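Local coordinates for glycoside hydrolase family protein (Novosphingobium sp. PP1Y, PDB 6Q2F) that probably hydrolyses alpha-L-rhamnosidic bonds, releasing L-rhamnose from rhamnosylated glycosides, at residues 855-859 with 860-864; 799-802 with 803-807; 781-784 with 785-789; 649-652 with 653-657; 485-489 with 490-494. All blocks are in the same frame, centred on the assembly; numbering follows the deposited sequence.

Interactions 1, 2 and 3 gather round one mixed sheet: the hairpins 855-864 and 781-789 lie on it, centres about 20 Å apart, and 799-807 starts a helix that packs on it. Interactions 4 and 5 lie on loops of the parallel barrel, one leaving strand 642-649 and the other leading toward strand 497-502. Chemistry follows place. The buried helix start of interaction 2 is mostly apolar. Interaction 1 puts valines on one face and stacked arginines on the other, while interaction 3 lays an arginine under a valine on one face; aspartates lie near the arginines of both. Interaction 4, nearer the surface, is an aromatic-rich turn meeting the C-terminal region, whereas interaction 5 is held chiefly by main-chain bonds.

Interaction 1: residues 855-859 with 860-864; sequences ARVGK and GRVIA
A beta hairpin with a two-residue loop joins strands 854-857 and 860-863 at the edge of a mixed sheet, with Arg856 and Arg861 paired on one face and Val857 and Val862 on the other. The evidence is the antiparallel ladder: Ala855 and Val862 exchange two bonds, Val862 N to Ala855 O measuring 3.0 Å, and Val857 and Gly860 exchange two more across a type II' turn. Gly858 takes the positive phi (59°) of the turn. A water donates to both Gly858 O and Gly860 O, tying the loop to the last rung.

At the non-hydrogen-bonded pair the two guanidinium groups stack, their planes 20° apart and their centres 3.9 Å from each other. Arg856 NH2 rides 3.6 Å above the centre of the Arg861 guanidinium, while Ile863 CD1 lies against the opposite face, toward its rim. Arg861 reaches there fully extended, its CG anti to the backbone N (chi1 178°); Arg856 bends at chi2 to lie alongside. The like charges are probably offset by Asp854, which forms a salt bridge with Arg861 NE and a long, weak ion pair with Arg856. A leucine in place of Arg861 would probably leave Asp854 without its salt-bridge mate and the Arg856 guanidinium without the flat surface it lies on.

On the apolar face, Val857 CG2 meets Val862 CG2 at 3.9 Å. Both valines pack on Leu848 of helix 838-848 and Val813 of helix 803-814, while strand 860-863 continues the sheet by running parallel to strand 818-820.

Interaction 2: residues 799-802 with 803-807; sequences SHMT and LAALR
Where Met801 and Thr802 lead into the first turn of helix 803-814, the flat groups lie at the margins. The Arg807 guanidinium has Leu803 CD2 3.6 Å above one face, offset toward its rim, and its NH2 forms a salt bridge with Glu840. The His800 ring stacks on Tyr395, and its ND1 shares a weak hydrogen bond with Ser799 OG.

Between these groups the contact is mainly aliphatic. Met801, a selenomethionine, runs out extended with CG anti to the backbone N (chi1 -173°), which lays CG 3.7 Å from Ala805 CB; the chain then bends so that SE comes 3.9 Å from Leu806 CD1, the two side chains crossing at about a right angle. Thr802 holds the N-cap position and turns its CG2 over the opening turn, 3.6 Å from Ala805 CB. Its OG1 makes no direct capping bond, but a water 2.9 Å from OG1 accepts from Ala804 N.

The main chain closes the turn with Leu806 N donating to Thr802 O at 2.8 Å (162°). The chemistry therefore implies a helix start fixed by apolar packing and by main-chain bonds such as this one, with water standing in for a side-chain cap at Ala804 N.

Interaction 3: residues 781-784 with 785-789; sequences LVAP and SGARY
Leu781 and Tyr789 exchange two nearly straight backbone bonds, both in the carbonyl planes, the Tyr789 N to Leu781 O bond being 2.7 Å long, and so set the register of an antiparallel 3:5 hairpin joining strands 780-782 and 788-794. A type I turn runs from Ala783 to Gly786, where Gly786 N gives its hydrogen to Ala783 O at 2.9 Å; Ala783 N then bonds to Ala787 O, one residue further on. Gly786 and Ala787 thus stand opposite Ala783 as a G1 beta bulge. The positive phi of Gly786 (99°) would press a side chain against the preceding carbonyl.

Val782 and Arg788 form the non-hydrogen-bonded pair and point the same way from the sheet. The Arg788 chain leaves with CG anti to the backbone N and folds back at chi3 (-61°), which brings its guanidinium flat beneath the valine: Val782 CG1 sits 3.4 Å above the plane, over its centre, and 3.5 Å from Arg788 CZ. An apolar methyl thus takes one face, while NH1 forms salt bridges with Asp780 and Asp777. Leu781 and Tyr789 occupy the other side of the sheet, the Tyr789 hydroxyl bonded to Asp763. Ala783 CB and Ala787 CB meet loosely at 4.2 Å.

Ser785 closes an ST turn inside the loop. With OG in the crowded position between the backbone N and the carbonyl carbon (chi1 65°), it accepts from Ala787 N at 3.2 Å, and the same oxygen is hydrogen-bonded to His634 O, in the last turn of helix 620-636.

Interaction 4: residues 649-652 with 653-657; sequences SMAP and WAFAP
Ala651 meets CE1 and CZ of the Phe655 ring and the backbone of Ala654, closing a type II beta turn with Pro652 and Trp653 at its corners. The methyl Ala651 CB lies 3.7 Å from Phe655 CE1 and 3.8 Å from CZ, so two neighbouring ring carbons share the contact; Ala651 O is also near, 3.6 Å from CE1. The turn bond runs from Ala654 N to Ala651 O at 3.3 Å, with the donor well above the carbonyl plane. Pro652 suits the first corner with its phi of -60°, and Trp653 takes the left-handed second corner, phi 49°.

Trp653 CG, anti to the carbonyl carbon (chi1 -72°), keeps the ring beside the proline: Trp653 CE3 is 3.8 Å from Pro652 CB. Farther out, the indole stacks with Tyr700, meets Trp1098 edge-to-face and touches Leu1102 of helix 1099-1105. An alanine in place of Trp653 would probably leave Tyr700 and Trp1098 without their aromatic partner and open a gap beside Pro652. Pro652 O is hydrogen-bonded to Tyr1121 OH, and Phe655 O to Trp707 NE1, so the backbone is tied both within the turn and just after it.

This is a strand-to-helix loop of the parallel beta/alpha barrel, leaving strand 642-649, which carries the sodium ligand Glu644; here the loop docks on the C-terminal galactose-binding-like region.

Interaction 5: residues 485-489 with 490-494; sequences DAAGP and DMVGK
Met491 N donates to Gly488 O at 2.9 Å, the main backbone bond at the exit from helix 469-487. Val492 N follows with a weaker bond of 3.4 Å to Pro489 O, so the chain makes a short 3-10 turn through Pro489 and Asp490. Gly488 leaves helical geometry with phi at 89°, where a CB would crowd the carbonyl oxygen of Ala487 and would clash with Asp490 OD1.

Apolar packing backs the turn. Ala487 CB lies 3.9 Å from Met491 CB and 4.2 Å from Val492 CG2. Met491, a selenomethionine, also passes its CB over Ala487 O at 3.5 Å before its bent chain leads off to His119 and Asp122 of helix 108-124; Ala487 itself touches Phe114 of that helix.

Water adds a further polar link. Asp490 folds its carboxylate back over the turn (chi1 54°), bringing OD1 3.6 Å from Gly488 C, and one water donates to Ala487 O and, weakly at 3.3 Å, to Asp490 OD1.

The chemistry implies a helix that ends where Gly488 takes a positive phi and is held by main-chain bonds before strand 497-502, with the last-turn carbonyl of Ala487 satisfied by water and Asp490 linked to the helix end through that water, by a weak bond.

Interaction 1: residues 855-859 with 860-864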
loop_
_atom_site.group_PDB
_atom_site.type_symbol
_atom_site.label_atom_id
_atom_site.label_comp_id
_atom_site.label_asym_id
_atom_site.label_seq_id
_atom_site.Cartn_x
_atom_site.Cartn_y
_atom_site.Cartn_z
ATOM N N ALA A 855 -37.429 1.035 -1.075
ATOM C CA ALA A 855 -38.289 2.172 -1.342
ATOM C C ALA A 855 -37.907 2.869 -2.640
ATOM O O ALA A 855 -36.719 3.074 -2.933
ATOM C CB ALA A 855 -38.226 3.175 -0.192
ATOM N N ARG A 856 -38.931 3.229 -3.412
ATOM C CA ARG A 856 -38.783 4.179 -4.501
ATOM C C ARG A 856 -38.703 5.574 -3.898
ATOM O O ARG A 856 -39.556 5.970 -3.098
ATOM C CB ARG A 856 -39.952 4.067 -5.481
ATOM C CG ARG A 856 -39.660 3.182 -6.711
ATOM C CD ARG A 856 -38.900 1.934 -6.315
ATOM N NE ARG A 856 -38.754 0.990 -7.419
ATOM C CZ ARG A 856 -38.742 -0.328 -7.256
ATOM N NH1 ARG A 856 -38.871 -0.845 -6.035
ATOM N NH2 ARG A 856 -38.616 -1.128 -8.308
ATOM N N VAL A 857 -37.655 6.309 -4.257
ATOM C CA VAL A 857 -37.304 7.578 -3.632
ATOM C C VAL A 857 -36.981 8.528 -4.773
ATOM O O VAL A 857 -35.931 8.384 -5.421
ATOM C CB VAL A 857 -36.100 7.441 -2.682
ATOM C CG1 VAL A 857 -35.809 8.763 -1.948
ATOM C CG2 VAL A 857 -36.308 6.276 -1.707
ATOM N N GLY A 858 -37.863 9.493 -5.019
ATOM C CA GLY A 858 -37.722 10.277 -6.227
ATOM C C GLY A 858 -37.774 9.355 -7.422
ATOM O O GLY A 858 -38.580 8.422 -7.478
ATOM N N LYS A 859 -36.896 9.587 -8.388
ATOM C CA LYS A 859 -36.852 8.679 -9.524
ATOM C C LYS A 859 -35.965 7.461 -9.277
ATOM O O LYS A 859 -35.842 6.625 -10.172
ATOM C CB LYS A 859 -36.383 9.423 -10.778
ATOM C CG LYS A 859 -37.147 10.725 -11.018
ATOM C CD LYS A 859 -37.066 11.141 -12.479
ATOM C CE LYS A 859 -36.624 12.586 -12.633
ATOM N NZ LYS A 859 -37.598 13.385 -13.426
ATOM N N GLY A 860 -35.364 7.331 -8.092
ATOM C CA GLY A 860 -34.426 6.272 -7.804
ATOM C C GLY A 860 -34.940 5.275 -6.785
ATOM O O GLY A 860 -36.151 5.115 -6.575
ATOM N N ARG A 861 -34.000 4.612 -6.111
ATOM C CA ARG A 861 -34.363 3.460 -5.301
ATOM C C ARG A 861 -33.314 3.221 -4.230
ATOM O O ARG A 861 -32.118 3.328 -4.489
ATOM C CB ARG A 861 -34.522 2.229 -6.200
ATOM C CG ARG A 861 -34.847 0.941 -5.490
ATOM C CD ARG A 861 -34.968 -0.165 -6.518
ATOM N NE ARG A 861 -35.507 -1.398 -5.956
ATOM C CZ ARG A 861 -35.637 -2.522 -6.651
ATOM N NH1 ARG A 861 -35.263 -2.552 -7.923
ATOM N NH2 ARG A 861 -36.122 -3.611 -6.071
ATOM N N VAL A 862 -33.769 2.892 -3.030
ATOM C CA VAL A 862 -32.906 2.597 -1.894
ATOM C C VAL A 862 -33.310 1.228 -1.375
ATOM O O VAL A 862 -34.439 1.048 -0.896
ATOM C CB VAL A 862 -33.022 3.648 -0.780
ATOM C CG1 VAL A 862 -32.188 3.228 0.440
ATOM C CG2 VAL A 862 -32.603 5.022 -1.283
ATOM N N ILE A 863 -32.395 0.268 -1.461
ATOM C CA ILE A 863 -32.607 -1.088 -0.965
ATOM C C ILE A 863 -31.850 -1.215 0.357
ATOM O O ILE A 863 -30.615 -1.204 0.382
ATOM C CB ILE A 863 -32.149 -2.133 -1.987
ATOM C CG1 ILE A 863 -32.830 -1.873 -3.330
ATOM C CG2 ILE A 863 -32.451 -3.535 -1.491
ATOM C CD1 ILE A 863 -32.430 -2.861 -4.422
ATOM N N ALA A 864 -32.588 -1.329 1.462
ATOM C CA ALA A 864 -32.006 -1.320 2.804
ATOM C C ALA A 864 -31.486 -2.716 3.138
ATOM O O ALA A 864 -32.020 -3.449 3.967
ATOM C CB ALA A 864 -33.027 -0.829 3.828
HETATM O O HOH W 1 -38.496 5.992 -8.267
#

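Interaction 2: residues 799-802 with 803-807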
loop_
_atom_site.group_PDB
_atom_site.type_symbol
_atom_site.label_atom_id
_atom_site.label_comp_id
_atom_site.label_asym_id
_atom_site.label_seq_id
_atom_site.Cartn_x
_atom_site.Cartn_y
_atom_site.Cartn_z
ATOM N N SER A 799 -21.865 3.687 8.124
ATOM C CA SER A 799 -22.878 3.896 9.153
ATOM C C SER A 799 -22.716 5.247 9.851
ATOM O O SER A 799 -23.681 5.752 10.432
ATOM C CB SER A 799 -22.844 2.770 10.184
ATOM O OG SER A 799 -21.765 2.940 11.079
ATOM N N HIS A 800 -21.524 5.838 9.826
ATOM C CA HIS A 800 -21.345 7.233 10.193
ATOM C C HIS A 800 -21.200 8.010 8.897
ATOM O O HIS A 800 -20.247 7.796 8.142
ATOM C CB HIS A 800 -20.117 7.448 11.078
ATOM C CG HIS A 800 -20.232 6.853 12.446
ATOM N ND1 HIS A 800 -20.344 5.497 12.666
ATOM C CD2 HIS A 800 -20.216 7.429 13.669
ATOM C CE1 HIS A 800 -20.409 5.264 13.963
ATOM N NE2 HIS A 800 -20.330 6.420 14.595
HETATM N N MSE A 801 -22.135 8.912 8.648
HETATM C CA MSE A 801 -22.145 9.655 7.408
HETATM C C MSE A 801 -22.434 11.123 7.660
HETATM O O MSE A 801 -23.278 11.493 8.473
HETATM C CB MSE A 801 -23.173 9.064 6.445
HETATM C CG MSE A 801 -23.146 9.679 5.055
HETATM SE SE MSE A 801 -24.543 8.898 3.969
HETATM C CE MSE A 801 -23.839 7.107 3.851
ATOM N N THR A 802 -21.718 11.957 6.933
ATOM C CA THR A 802 -21.827 13.387 7.098
ATOM C C THR A 802 -23.027 13.919 6.298
ATOM O O THR A 802 -23.525 13.279 5.358
ATOM C CB THR A 802 -20.502 14.012 6.673
ATOM O OG1 THR A 802 -20.337 15.274 7.306
ATOM C CG2 THR A 802 -20.438 14.157 5.171
ATOM N N LEU A 803 -23.529 15.084 6.710
ATOM C CA LEU A 803 -24.647 15.671 5.984
ATOM C C LEU A 803 -24.268 15.918 4.532
ATOM O O LEU A 803 -25.056 15.648 3.623
ATOM C CB LEU A 803 -25.113 16.969 6.654
ATOM C CG LEU A 803 -26.248 17.671 5.890
ATOM C CD1 LEU A 803 -27.459 16.752 5.731
ATOM C CD2 LEU A 803 -26.658 18.960 6.580
ATOM N N ALA A 804 -23.048 16.405 4.299
ATOM C CA ALA A 804 -22.575 16.660 2.943
ATOM C C ALA A 804 -22.617 15.396 2.090
ATOM O O ALA A 804 -23.028 15.433 0.926
ATOM C CB ALA A 804 -21.148 17.221 2.982
ATOM N N ALA A 805 -22.172 14.265 2.641
ATOM C CA ALA A 805 -22.254 13.022 1.885
ATOM C C ALA A 805 -23.704 12.623 1.695
ATOM O O ALA A 805 -24.104 12.211 0.604
ATOM C CB ALA A 805 -21.483 11.897 2.586
ATOM N N LEU A 806 -24.505 12.731 2.756
ATOM C CA LEU A 806 -25.895 12.287 2.676
ATOM C C LEU A 806 -26.674 13.119 1.666
ATOM O O LEU A 806 -27.506 12.588 0.913
ATOM C CB LEU A 806 -26.533 12.361 4.057
ATOM C CG LEU A 806 -27.977 11.887 4.172
ATOM C CD1 LEU A 806 -28.081 10.422 3.774
ATOM C CD2 LEU A 806 -28.434 12.073 5.606
ATOM N N ARG A 807 -26.395 14.426 1.626
ATOM C CA ARG A 807 -27.014 15.308 0.644
ATOM C C ARG A 807 -26.755 14.818 -0.771
ATOM O O ARG A 807 -27.673 14.729 -1.595
ATOM C CB ARG A 807 -26.475 16.722 0.801
ATOM C CG ARG A 807 -27.171 17.549 1.870
ATOM C CD ARG A 807 -26.331 18.800 2.175
ATOM N NE ARG A 807 -27.085 19.779 2.946
ATOM C CZ ARG A 807 -26.569 20.901 3.424
ATOM N NH1 ARG A 807 -25.288 21.174 3.211
ATOM N NH2 ARG A 807 -27.334 21.743 4.107
HETATM O O HOH W 2 -21.626 17.717 6.525
#

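Interaction 3: residues 781-784 with 785-789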
loop_
_atom_site.group_PDB
_atom_site.type_symbol
_atom_site.label_atom_id
_atom_site.label_comp_id
_atom_site.label_asym_id
_atom_site.label_seq_id
_atom_site.Cartn_x
_atom_site.Cartn_y
_atom_site.Cartn_z
ATOM N N LEU A 781 -25.083 5.361 -12.434
ATOM C CA LEU A 781 -24.197 6.434 -12.007
ATOM C C LEU A 781 -22.946 6.379 -12.861
ATOM O O LEU A 781 -22.298 5.326 -12.957
ATOM C CB LEU A 781 -23.826 6.303 -10.534
ATOM C CG LEU A 781 -25.036 6.483 -9.640
ATOM C CD1 LEU A 781 -24.788 5.903 -8.267
ATOM C CD2 LEU A 781 -25.354 7.956 -9.558
ATOM N N VAL A 782 -22.616 7.498 -13.488
ATOM C CA VAL A 782 -21.466 7.536 -14.372
ATOM C C VAL A 782 -20.516 8.623 -13.909
ATOM O O VAL A 782 -20.912 9.613 -13.282
ATOM C CB VAL A 782 -21.867 7.763 -15.840
ATOM C CG1 VAL A 782 -22.774 6.626 -16.317
ATOM C CG2 VAL A 782 -22.555 9.102 -15.983
ATOM N N ALA A 783 -19.245 8.407 -14.212
ATOM C CA ALA A 783 -18.144 9.318 -13.983
ATOM C C ALA A 783 -17.623 9.794 -15.329
ATOM O O ALA A 783 -17.835 9.131 -16.347
ATOM C CB ALA A 783 -17.017 8.626 -13.199
ATOM N N PRO A 784 -16.953 10.948 -15.387
ATOM C CA PRO A 784 -16.423 11.412 -16.683
ATOM C C PRO A 784 -15.473 10.424 -17.349
ATOM O O PRO A 784 -15.336 10.443 -18.575
ATOM C CB PRO A 784 -15.709 12.725 -16.323
ATOM C CG PRO A 784 -16.502 13.235 -15.136
ATOM C CD PRO A 784 -16.824 11.974 -14.340
ATOM N N SER A 785 -14.839 9.543 -16.585
ATOM C CA SER A 785 -13.948 8.554 -17.178
ATOM C C SER A 785 -14.705 7.509 -17.993
ATOM O O SER A 785 -14.086 6.767 -18.763
ATOM C CB SER A 785 -13.162 7.849 -16.083
ATOM O OG SER A 785 -14.064 7.110 -15.275
ATOM N N GLY A 786 -16.015 7.412 -17.823
ATOM C CA GLY A 786 -16.770 6.324 -18.411
ATOM C C GLY A 786 -17.079 5.204 -17.446
ATOM O O GLY A 786 -17.865 4.312 -17.788
ATOM N N ALA A 787 -16.471 5.207 -16.258
ATOM C CA ALA A 787 -16.923 4.310 -15.214
ATOM C C ALA A 787 -18.426 4.476 -15.047
ATOM O O ALA A 787 -18.953 5.592 -15.110
ATOM C CB ALA A 787 -16.195 4.607 -13.905
ATOM N N ARG A 788 -19.122 3.355 -14.874
ATOM C CA ARG A 788 -20.578 3.338 -14.931
ATOM C C ARG A 788 -21.070 2.247 -13.997
ATOM O O ARG A 788 -20.719 1.078 -14.171
ATOM C CB ARG A 788 -21.070 3.082 -16.360
ATOM C CG ARG A 788 -22.547 2.684 -16.455
ATOM C CD ARG A 788 -22.953 2.388 -17.898
ATOM N NE ARG A 788 -22.772 3.552 -18.752
ATOM C CZ ARG A 788 -23.686 4.507 -18.900
ATOM N NH1 ARG A 788 -24.847 4.432 -18.246
ATOM N NH2 ARG A 788 -23.440 5.539 -19.693
ATOM N N TYR A 789 -21.904 2.612 -13.031
ATOM C CA TYR A 789 -22.333 1.682 -12.002
ATOM C C TYR A 789 -23.855 1.599 -11.944
ATOM O O TYR A 789 -24.560 2.605 -12.123
ATOM C CB TYR A 789 -21.803 2.117 -10.641
ATOM C CG TYR A 789 -20.329 2.441 -10.663
ATOM C CD1 TYR A 789 -19.389 1.431 -10.521
ATOM C CD2 TYR A 789 -19.877 3.745 -10.835
ATOM C CE1 TYR A 789 -18.024 1.707 -10.536
ATOM C CE2 TYR A 789 -18.503 4.042 -10.833
ATOM C CZ TYR A 789 -17.596 3.010 -10.693
ATOM O OH TYR A 789 -16.251 3.268 -10.720
#

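Interaction 4: residues 649-652 with 653-657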
loop_
_atom_site.group_PDB
_atom_site.type_symbol
_atom_site.label_atom_id
_atom_site.label_comp_id
_atom_site.label_asym_id
_atom_site.label_seq_id
_atom_site.Cartn_x
_atom_site.Cartn_y
_atom_site.Cartn_z
ATOM N N SER A 649 11.269 -11.133 0.829
ATOM C CA SER A 649 12.100 -10.991 2.012
ATOM C C SER A 649 12.764 -12.321 2.346
ATOM O O SER A 649 12.085 -13.343 2.455
ATOM C CB SER A 649 11.252 -10.485 3.186
ATOM O OG SER A 649 12.008 -10.478 4.367
HETATM N N MSE A 650 14.091 -12.297 2.492
HETATM C CA MSE A 650 14.874 -13.439 2.950
HETATM C C MSE A 650 14.644 -14.689 2.095
HETATM O O MSE A 650 14.416 -15.785 2.605
HETATM C CB MSE A 650 14.571 -13.716 4.421
HETATM C CG MSE A 650 15.059 -12.606 5.337
HETATM SE SE MSE A 650 14.778 -12.958 7.221
HETATM C CE MSE A 650 12.868 -12.626 7.409
ATOM N N ALA A 651 14.706 -14.500 0.780
ATOM C CA ALA A 651 14.596 -15.592 -0.189
ATOM C C ALA A 651 15.607 -15.350 -1.303
ATOM O O ALA A 651 15.244 -15.059 -2.448
ATOM C CB ALA A 651 13.167 -15.699 -0.729
ATOM N N PRO A 652 16.898 -15.478 -0.996
ATOM C CA PRO A 652 17.954 -15.063 -1.939
ATOM C C PRO A 652 17.898 -15.805 -3.267
ATOM O O PRO A 652 18.076 -17.023 -3.326
ATOM C CB PRO A 652 19.244 -15.388 -1.181
ATOM C CG PRO A 652 18.832 -15.613 0.228
ATOM C CD PRO A 652 17.444 -16.120 0.206
ATOM N N TRP A 653 17.684 -15.048 -4.345
ATOM C CA TRP A 653 17.693 -15.569 -5.716
ATOM C C TRP A 653 16.838 -16.825 -5.868
ATOM O O TRP A 653 17.067 -17.653 -6.751
ATOM C CB TRP A 653 19.127 -15.813 -6.199
ATOM C CG TRP A 653 19.840 -14.499 -6.455
ATOM C CD1 TRP A 653 19.840 -13.786 -7.621
ATOM C CD2 TRP A 653 20.610 -13.729 -5.514
ATOM N NE1 TRP A 653 20.569 -12.633 -7.466
ATOM C CE2 TRP A 653 21.049 -12.571 -6.185
ATOM C CE3 TRP A 653 20.980 -13.916 -4.176
ATOM C CZ2 TRP A 653 21.828 -11.591 -5.560
ATOM C CZ3 TRP A 653 21.747 -12.935 -3.552
ATOM C CH2 TRP A 653 22.161 -11.788 -4.244
ATOM N N ALA A 654 15.793 -16.950 -5.049
ATOM C CA ALA A 654 14.971 -18.154 -5.032
ATOM C C ALA A 654 13.728 -18.047 -5.923
ATOM O O ALA A 654 12.669 -18.588 -5.583
ATOM C CB ALA A 654 14.597 -18.499 -3.591
ATOM N N PHE A 655 13.830 -17.396 -7.074
ATOM C CA PHE A 655 12.663 -17.237 -7.930
ATOM C C PHE A 655 13.033 -17.358 -9.396
ATOM O O PHE A 655 13.981 -16.729 -9.869
ATOM C CB PHE A 655 11.966 -15.861 -7.706
ATOM C CG PHE A 655 11.579 -15.592 -6.292
ATOM C CD1 PHE A 655 12.476 -14.979 -5.419
ATOM C CD2 PHE A 655 10.306 -15.924 -5.836
ATOM C CE1 PHE A 655 12.104 -14.700 -4.096
ATOM C CE2 PHE A 655 9.919 -15.652 -4.518
ATOM C CZ PHE A 655 10.814 -15.036 -3.647
ATOM N N ALA A 656 12.270 -18.167 -10.095
ATOM C CA ALA A 656 12.209 -18.207 -11.539
ATOM C C ALA A 656 10.782 -17.834 -11.911
ATOM O O ALA A 656 9.908 -17.809 -11.039
ATOM C CB ALA A 656 12.576 -19.598 -12.075
ATOM N N PRO A 657 10.505 -17.511 -13.178
ATOM C CA PRO A 657 9.138 -17.083 -13.533
ATOM C C PRO A 657 8.071 -18.073 -13.101
ATOM O O PRO A 657 6.954 -17.665 -12.757
ATOM C CB PRO A 657 9.214 -16.937 -15.055
ATOM C CG PRO A 657 10.655 -16.599 -15.308
ATOM C CD PRO A 657 11.419 -17.437 -14.334
#

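Interaction 5: residues 485-489 with 490-494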
loop_
_atom_site.group_PDB
_atom_site.type_symbol
_atom_site.label_atom_id
_atom_site.label_comp_id
_atom_site.label_asym_id
_atom_site.label_seq_id
_atom_site.Cartn_x
_atom_site.Cartn_y
_atom_site.Cartn_z
ATOM N N ASP A 485 19.911 20.151 -13.165
ATOM C CA ASP A 485 21.339 20.416 -13.201
ATOM C C ASP A 485 22.120 19.129 -13.437
ATOM O O ASP A 485 23.045 19.097 -14.260
ATOM C CB ASP A 485 21.766 21.100 -11.912
ATOM C CG ASP A 485 23.261 21.084 -11.732
ATOM O OD1 ASP A 485 23.943 21.892 -12.396
ATOM O OD2 ASP A 485 23.744 20.269 -10.918
ATOM N N ALA A 486 21.740 18.050 -12.757
ATOM C CA ALA A 486 22.473 16.789 -12.905
ATOM C C ALA A 486 22.328 16.217 -14.313
ATOM O O ALA A 486 23.326 15.959 -14.997
ATOM C CB ALA A 486 21.987 15.774 -11.869
ATOM N N ALA A 487 21.089 16.010 -14.765
ATOM C CA ALA A 487 20.844 15.372 -16.052
ATOM C C ALA A 487 20.961 16.338 -17.219
ATOM O O ALA A 487 21.114 15.893 -18.361
ATOM C CB ALA A 487 19.447 14.720 -16.061
ATOM N N GLY A 488 20.919 17.644 -16.954
ATOM C CA GLY A 488 20.721 18.638 -17.987
ATOM C C GLY A 488 19.236 18.886 -18.159
ATOM O O GLY A 488 18.431 17.953 -18.086
ATOM N N PRO A 489 18.835 20.145 -18.384
ATOM C CA PRO A 489 17.392 20.446 -18.482
ATOM C C PRO A 489 16.731 19.803 -19.690
ATOM O O PRO A 489 15.522 19.565 -19.657
ATOM C CB PRO A 489 17.335 21.984 -18.564
ATOM C CG PRO A 489 18.796 22.462 -18.292
ATOM C CD PRO A 489 19.679 21.312 -18.658
ATOM N N ASP A 490 17.487 19.486 -20.745
ATOM C CA ASP A 490 16.919 18.754 -21.870
ATOM C C ASP A 490 16.575 17.315 -21.507
ATOM O O ASP A 490 15.913 16.630 -22.293
ATOM C CB ASP A 490 17.884 18.780 -23.072
ATOM C CG ASP A 490 19.301 18.278 -22.719
ATOM O OD1 ASP A 490 19.835 18.668 -21.655
ATOM O OD2 ASP A 490 19.887 17.488 -23.506
HETATM N N MSE A 491 16.998 16.841 -20.342
HETATM C CA MSE A 491 16.784 15.445 -19.982
HETATM C C MSE A 491 15.855 15.320 -18.779
HETATM O O MSE A 491 15.886 14.327 -18.068
HETATM C CB MSE A 491 18.127 14.773 -19.684
HETATM C CG MSE A 491 18.981 14.491 -20.911
HETATM SE SE MSE A 491 18.177 13.092 -22.100
HETATM C CE MSE A 491 17.878 14.158 -23.677
ATOM N N VAL A 492 15.035 16.339 -18.544
ATOM C CA VAL A 492 14.017 16.294 -17.510
ATOM C C VAL A 492 12.725 16.823 -18.125
ATOM O O VAL A 492 12.669 17.975 -18.578
ATOM C CB VAL A 492 14.402 17.111 -16.264
ATOM C CG1 VAL A 492 13.291 17.030 -15.245
ATOM C CG2 VAL A 492 15.729 16.594 -15.654
ATOM N N GLY A 493 11.689 15.988 -18.147
ATOM C CA GLY A 493 10.422 16.408 -18.732
ATOM C C GLY A 493 10.034 15.515 -19.890
ATOM O O GLY A 493 9.674 14.357 -19.673
ATOM N N LYS A 494 10.126 16.030 -21.117
ATOM C CA LYS A 494 9.713 15.268 -22.289
ATOM C C LYS A 494 10.740 14.223 -22.706
ATOM O O LYS A 494 10.403 13.310 -23.465
ATOM C CB LYS A 494 9.440 16.213 -23.454
ATOM C CG LYS A 494 8.270 17.150 -23.160
ATOM C CD LYS A 494 7.849 17.934 -24.389
ATOM C CE LYS A 494 6.343 18.130 -24.396
ATOM N NZ LYS A 494 5.856 18.675 -25.693
HETATM O O HOH W 3 22.089 16.473 -20.625
#